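PDB 3PQU: transferrin binding protein B, which probably captures host transferrin at the bacterial surface as an outer-membrane lipoprotein, the first step in taking iron from the pig. Local coordinates for residues E32-L37 with R274-A279; D70-A75 with K310-N315. All coordinates share one frame; numbering follows the deposited sequence.

Interaction 1: E32-L37 with R274-A279; sequences EELDKL and RFRGKA
Arg276 reaches off its strand and meets the carboxylate of Glu32 end-on, giving one terminal nitrogen to each oxygen. The bond from NH1 to Glu32 OE2 is short, 2.7 Å, and almost straight at 176°, with the oxygen lying in the guanidinium plane. Its companion, NH2 to Glu32 OE1 at 2.9 Å, is more bent, and OE1 has slipped somewhat out of that plane. The two flat groups are not coplanar as in a textbook fork: their planes stand 65° apart, and both carboxylate oxygens are approached from above the carboxylate plane. Glu32 is exposed and poorly ordered, so the pairing probably has some freedom to shift.

The strand 274-281 belongs to the eight-stranded antiparallel barrel of the N-lobe, and the loop carrying Glu32 and Leu34 comes from the handle domain beside it. Alternation along the strand puts Phe275 against Phe299 and Met307 and turns Arg276 to the handle. With CG beside its own backbone N (chi1 -55°) and the chain extended on to NE, the guanidinium is carried well clear of the sheet.

There Leu34 closes over one face. Its CD2 sits above the centre of the group, 3.7 Å from Arg276 CZ, and CD1 reaches toward NH2 at 3.9 Å, the two side chains crossing at about a right angle. Apolar contact on the face and ionic contact at the edge thus hold the same guanidinium. Met38 and Thr271 also touch the Arg276 side chain.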
loop_
_atom_site.group_PDB
_atom_site.type_symbol
_atom_site.label_atom_id
_atom_site.label_comp_id
_atom_site.label_asym_id
_atom_site.label_seq_id
_atom_site.Cartn_x
_atom_site.Cartn_y
_atom_site.Cartn_z
ATOM N N GLU A 32 -15.955 -7.065 1.773
ATOM C CA GLU A 32 -15.735 -6.799 0.356
ATOM C C GLU A 32 -15.139 -8.008 -0.351
ATOM O O GLU A 32 -14.222 -8.648 0.161
ATOM C CB GLU A 32 -14.777 -5.620 0.186
ATOM C CG GLU A 32 -15.432 -4.294 -0.129
ATOM C CD GLU A 32 -14.445 -3.149 -0.064
ATOM O OE1 GLU A 32 -13.263 -3.408 0.247
ATOM O OE2 GLU A 32 -14.848 -1.994 -0.316
ATOM N N GLU A 33 -15.660 -8.315 -1.532
ATOM C CA GLU A 33 -15.045 -9.316 -2.395
ATOM C C GLU A 33 -14.574 -8.620 -3.669
ATOM O O GLU A 33 -15.374 -8.280 -4.539
ATOM C CB GLU A 33 -16.032 -10.434 -2.729
ATOM C CG GLU A 33 -15.378 -11.737 -3.168
ATOM C CD GLU A 33 -14.995 -12.625 -1.996
ATOM O OE1 GLU A 33 -15.830 -13.462 -1.590
ATOM O OE2 GLU A 33 -13.864 -12.489 -1.485
ATOM N N LEU A 34 -13.272 -8.390 -3.768
ATOM C CA LEU A 34 -12.737 -7.615 -4.882
ATOM C C LEU A 34 -12.305 -8.501 -6.033
ATOM O O LEU A 34 -11.726 -9.569 -5.815
ATOM C CB LEU A 34 -11.538 -6.781 -4.425
ATOM C CG LEU A 34 -11.787 -5.815 -3.261
ATOM C CD1 LEU A 34 -10.480 -5.201 -2.804
ATOM C CD2 LEU A 34 -12.794 -4.727 -3.634
ATOM N N ASP A 35 -12.581 -8.056 -7.258
ATOM C CA ASP A 35 -11.904 -8.610 -8.426
ATOM C C ASP A 35 -10.403 -8.493 -8.230
ATOM O O ASP A 35 -9.916 -7.528 -7.630
ATOM C CB ASP A 35 -12.304 -7.858 -9.696
ATOM C CG ASP A 35 -13.677 -8.257 -10.199
ATOM O OD1 ASP A 35 -14.260 -9.212 -9.642
ATOM O OD2 ASP A 35 -14.170 -7.617 -11.154
ATOM N N LYS A 36 -9.665 -9.474 -8.735
ATOM C CA LYS A 36 -8.214 -9.499 -8.573
ATOM C C LYS A 36 -7.535 -8.176 -8.920
ATOM O O LYS A 36 -6.716 -7.697 -8.151
ATOM C CB LYS A 36 -7.594 -10.636 -9.387
ATOM C CG LYS A 36 -8.108 -12.005 -8.990
ATOM C CD LYS A 36 -7.497 -13.099 -9.844
ATOM C CE LYS A 36 -8.068 -14.461 -9.480
ATOM N NZ LYS A 36 -7.280 -15.575 -10.079
ATOM N N LEU A 37 -7.874 -7.590 -10.070
ATOM C CA LEU A 37 -7.253 -6.339 -10.503
ATOM C C LEU A 37 -7.527 -5.200 -9.546
ATOM O O LEU A 37 -6.855 -4.182 -9.598
ATOM C CB LEU A 37 -7.759 -5.922 -11.877
ATOM C CG LEU A 37 -7.092 -6.566 -13.077
ATOM C CD1 LEU A 37 -7.848 -6.137 -14.315
ATOM C CD2 LEU A 37 -5.625 -6.183 -13.148
ATOM N N ARG A 274 -6.763 3.699 -0.363
ATOM C CA ARG A 274 -6.812 3.298 -1.773
ATOM C C ARG A 274 -7.969 3.969 -2.481
ATOM O O ARG A 274 -8.857 4.534 -1.843
ATOM C CB ARG A 274 -6.968 1.780 -1.867
ATOM C CG ARG A 274 -5.849 1.010 -1.152
ATOM C CD ARG A 274 -4.462 1.362 -1.691
ATOM N NE ARG A 274 -4.172 0.747 -3.000
ATOM C CZ ARG A 274 -2.960 0.676 -3.549
ATOM N NH1 ARG A 274 -1.907 1.170 -2.906
ATOM N NH2 ARG A 274 -2.793 0.117 -4.751
ATOM N N PHE A 275 -7.969 3.900 -3.804
ATOM C CA PHE A 275 -9.116 4.359 -4.563
ATOM C C PHE A 275 -9.402 3.413 -5.719
ATOM O O PHE A 275 -8.503 2.739 -6.217
ATOM C CB PHE A 275 -8.923 5.825 -5.039
ATOM C CG PHE A 275 -7.586 6.086 -5.678
ATOM C CD1 PHE A 275 -7.394 5.890 -7.036
ATOM C CD2 PHE A 275 -6.518 6.527 -4.912
ATOM C CE1 PHE A 275 -6.153 6.127 -7.616
ATOM C CE2 PHE A 275 -5.267 6.773 -5.484
ATOM C CZ PHE A 275 -5.089 6.560 -6.837
ATOM N N ARG A 276 -10.666 3.355 -6.124
ATOM C CA ARG A 276 -11.116 2.427 -7.157
ATOM C C ARG A 276 -12.084 3.162 -8.042
ATOM O O ARG A 276 -12.990 3.820 -7.524
ATOM C CB ARG A 276 -11.858 1.244 -6.534
ATOM C CG ARG A 276 -11.101 0.468 -5.469
ATOM C CD ARG A 276 -12.008 -0.561 -4.752
ATOM N NE ARG A 276 -11.408 -1.014 -3.494
ATOM C CZ ARG A 276 -12.103 -1.335 -2.411
ATOM N NH1 ARG A 276 -13.422 -1.255 -2.434
ATOM N NH2 ARG A 276 -11.479 -1.732 -1.308
ATOM N N GLY A 277 -11.921 3.039 -9.364
ATOM C CA GLY A 277 -12.850 3.673 -10.290
ATOM C C GLY A 277 -12.673 3.301 -11.752
ATOM O O GLY A 277 -12.425 2.141 -12.108
ATOM N N LYS A 278 -12.784 4.308 -12.603
ATOM C CA LYS A 278 -12.846 4.100 -14.042
ATOM C C LYS A 278 -12.026 5.150 -14.747
ATOM O O LYS A 278 -11.832 6.245 -14.222
ATOM C CB LYS A 278 -14.296 4.271 -14.518
ATOM C CG LYS A 278 -15.334 3.431 -13.763
ATOM C CD LYS A 278 -16.736 3.798 -14.253
ATOM C CE LYS A 278 -17.805 2.986 -13.528
ATOM N NZ LYS A 278 -17.563 1.531 -13.679
ATOM N N ALA A 279 -11.591 4.829 -15.963
ATOM C CA ALA A 279 -10.975 5.810 -16.841
ATOM C C ALA A 279 -11.882 5.928 -18.053
ATOM O O ALA A 279 -12.200 4.926 -18.677
ATOM C CB ALA A 279 -9.581 5.349 -17.257
#

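Interaction 2: D70-A75 with K310-N315; sequences DELSEA and KFFTNN
Ser73, whose CB points away from 310-315, hydrogen-bonds through OG to OE1 of Gln76, which also gives its NE2 to the carbonyl of Glu71, so one side-chain amide binds the loop at both Glu71 and Ser73. The CA of Ser73 rests against Phe312 CZ at 4.0 Å. No hydrogen bond joins 70-75 to 310-315; the contact is the far end of the Phe312 ring pushed against the loop.

Phe312 stands near the end of strand 306-312 of the N-lobe barrel. Phe311 beside it meets Tyr264 edge-to-face, whereas Phe312 points to the handle domain, its CG anti to the backbone N (chi1 -174°). Leu72 CB approaches at the ring edge, 3.8 Å from CE1, and Leu72 O lies in the ring plane, 4.0 Å from CZ. Glu74 N comes in obliquely, 3.9 Å from CE2. From 70-75 it is mostly backbone that meets the ring, Leu72 CB being the aliphatic contact; Leu37 also touches it. The Leu72 side chain also touches Pro49 and Asp181.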
loop_
_atom_site.group_PDB
_atom_site.type_symbol
_atom_site.label_atom_id
_atom_site.label_comp_id
_atom_site.label_asym_id
_atom_site.label_seq_id
_atom_site.Cartn_x
_atom_site.Cartn_y
_atom_site.Cartn_z
ATOM N N ASP A 70 0.185 -10.046 -30.021
ATOM C CA ASP A 70 0.726 -10.416 -28.720
ATOM C C ASP A 70 -0.106 -9.679 -27.678
ATOM O O ASP A 70 -0.043 -8.448 -27.556
ATOM C CB ASP A 70 2.219 -10.079 -28.576
ATOM C CG ASP A 70 2.828 -10.678 -27.308
ATOM O OD1 ASP A 70 3.540 -9.961 -26.569
ATOM O OD2 ASP A 70 2.567 -11.868 -27.028
ATOM N N GLU A 71 -0.884 -10.445 -26.927
ATOM C CA GLU A 71 -1.978 -9.899 -26.133
ATOM C C GLU A 71 -1.546 -9.408 -24.767
ATOM O O GLU A 71 -0.548 -9.853 -24.222
ATOM C CB GLU A 71 -3.085 -10.963 -25.978
ATOM C CG GLU A 71 -3.685 -11.367 -27.306
ATOM C CD GLU A 71 -4.823 -12.364 -27.133
ATOM O OE1 GLU A 71 -5.474 -12.703 -28.145
ATOM O OE2 GLU A 71 -5.068 -12.797 -25.981
ATOM N N LEU A 72 -2.301 -8.464 -24.227
ATOM C CA LEU A 72 -2.183 -8.135 -22.819
ATOM C C LEU A 72 -3.229 -8.983 -22.091
ATOM O O LEU A 72 -4.313 -9.204 -22.604
ATOM C CB LEU A 72 -2.464 -6.652 -22.603
ATOM C CG LEU A 72 -1.389 -5.651 -23.030
ATOM C CD1 LEU A 72 -1.935 -4.208 -23.026
ATOM C CD2 LEU A 72 -0.178 -5.776 -22.107
ATOM N N SER A 73 -2.920 -9.467 -20.898
ATOM C CA SER A 73 -3.940 -10.140 -20.122
ATOM C C SER A 73 -3.724 -9.865 -18.658
ATOM O O SER A 73 -2.646 -9.410 -18.236
ATOM C CB SER A 73 -3.906 -11.649 -20.362
ATOM O OG SER A 73 -2.654 -12.150 -19.947
ATOM N N GLU A 74 -4.743 -10.199 -17.880
ATOM C CA GLU A 74 -4.745 -9.917 -16.466
ATOM C C GLU A 74 -3.646 -10.725 -15.785
ATOM O O GLU A 74 -3.037 -10.258 -14.828
ATOM C CB GLU A 74 -6.139 -10.211 -15.907
ATOM C CG GLU A 74 -6.287 -10.070 -14.412
ATOM C CD GLU A 74 -7.683 -10.442 -13.957
ATOM O OE1 GLU A 74 -8.648 -10.100 -14.679
ATOM O OE2 GLU A 74 -7.814 -11.080 -12.888
ATOM N N ALA A 75 -3.356 -11.923 -16.297
ATOM C CA ALA A 75 -2.241 -12.711 -15.763
ATOM C C ALA A 75 -0.854 -12.080 -16.001
ATOM O O ALA A 75 0.125 -12.465 -15.361
ATOM C CB ALA A 75 -2.270 -14.132 -16.304
ATOM N N LYS A 310 -3.038 2.440 -11.539
ATOM C CA LYS A 310 -3.005 1.827 -12.850
ATOM C C LYS A 310 -4.415 1.519 -13.346
ATOM O O LYS A 310 -5.358 1.466 -12.554
ATOM C CB LYS A 310 -2.127 0.555 -12.821
ATOM C CG LYS A 310 -2.675 -0.629 -11.984
ATOM C CD LYS A 310 -3.878 -1.294 -12.656
ATOM C CE LYS A 310 -4.144 -2.676 -12.103
ATOM N NZ LYS A 310 -4.530 -2.668 -10.658
ATOM N N PHE A 311 -4.569 1.339 -14.657
ATOM C CA PHE A 311 -5.804 0.783 -15.171
ATOM C C PHE A 311 -5.565 -0.092 -16.387
ATOM O O PHE A 311 -4.507 -0.014 -17.007
ATOM C CB PHE A 311 -6.873 1.873 -15.424
ATOM C CG PHE A 311 -6.525 2.848 -16.532
ATOM C CD1 PHE A 311 -6.810 2.546 -17.852
ATOM C CD2 PHE A 311 -5.933 4.080 -16.240
ATOM C CE1 PHE A 311 -6.512 3.474 -18.871
ATOM C CE2 PHE A 311 -5.638 5.000 -17.245
ATOM C CZ PHE A 311 -5.931 4.692 -18.553
ATOM N N PHE A 312 -6.540 -0.954 -16.681
ATOM C CA PHE A 312 -6.467 -1.920 -17.762
ATOM C C PHE A 312 -7.780 -1.815 -18.556
ATOM O O PHE A 312 -8.861 -1.979 -17.985
ATOM C CB PHE A 312 -6.263 -3.316 -17.152
ATOM C CG PHE A 312 -6.025 -4.419 -18.157
ATOM C CD1 PHE A 312 -5.231 -4.206 -19.283
ATOM C CD2 PHE A 312 -6.563 -5.697 -17.947
ATOM C CE1 PHE A 312 -4.992 -5.238 -20.195
ATOM C CE2 PHE A 312 -6.311 -6.739 -18.844
ATOM C CZ PHE A 312 -5.524 -6.511 -19.971
ATOM N N THR A 313 -7.697 -1.520 -19.855
ATOM C CA THR A 313 -8.914 -1.207 -20.605
ATOM C C THR A 313 -9.799 -2.442 -20.762
ATOM O O THR A 313 -9.326 -3.577 -20.647
ATOM C CB THR A 313 -8.655 -0.492 -21.958
ATOM O OG1 THR A 313 -7.860 -1.319 -22.811
ATOM C CG2 THR A 313 -7.967 0.884 -21.751
ATOM N N ASN A 314 -11.086 -2.211 -20.979
ATOM C CA ASN A 314 -12.059 -3.295 -21.005
ATOM C C ASN A 314 -11.856 -4.228 -22.179
ATOM O O ASN A 314 -12.157 -5.414 -22.083
ATOM C CB ASN A 314 -13.509 -2.761 -20.982
ATOM C CG ASN A 314 -13.798 -1.912 -19.757
ATOM O OD1 ASN A 314 -13.218 -2.133 -18.689
ATOM N ND2 ASN A 314 -14.680 -0.919 -19.911
ATOM N N ASN A 315 -11.353 -3.698 -23.285
ATOM C CA ASN A 315 -11.043 -4.526 -24.457
ATOM C C ASN A 315 -9.572 -4.989 -24.443
ATOM O O ASN A 315 -9.068 -5.441 -25.460
ATOM C CB ASN A 315 -11.296 -3.731 -25.741
ATOM C CG ASN A 315 -10.398 -2.485 -25.836
ATOM O OD1 ASN A 315 -10.086 -1.873 -24.840
ATOM N ND2 ASN A 315 -10.006 -2.122 -27.036
#

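In the fold
Both interactions press loops of the N-lobe handle onto the same antiparallel barrel, their centres about 15 Å apart. Interaction 1 is a surface contact, with charge paired at an exposed glutamate; interaction 2 is partly buried, and its aromatic ring meets backbone and aliphatic carbon without any polar bond between the segments. The two are joined directly. Leu37 O probably accepts a hydrogen bond from Lys310 NZ at 3.0 Å, and Leu37 CD1 packs on Phe312 CD2 at 3.9 Å, so 32-37 touches the strand of interaction 2 as well. Lys36 and Leu37 also lie against Glu74, bringing the two handle loops together above the barrel wall.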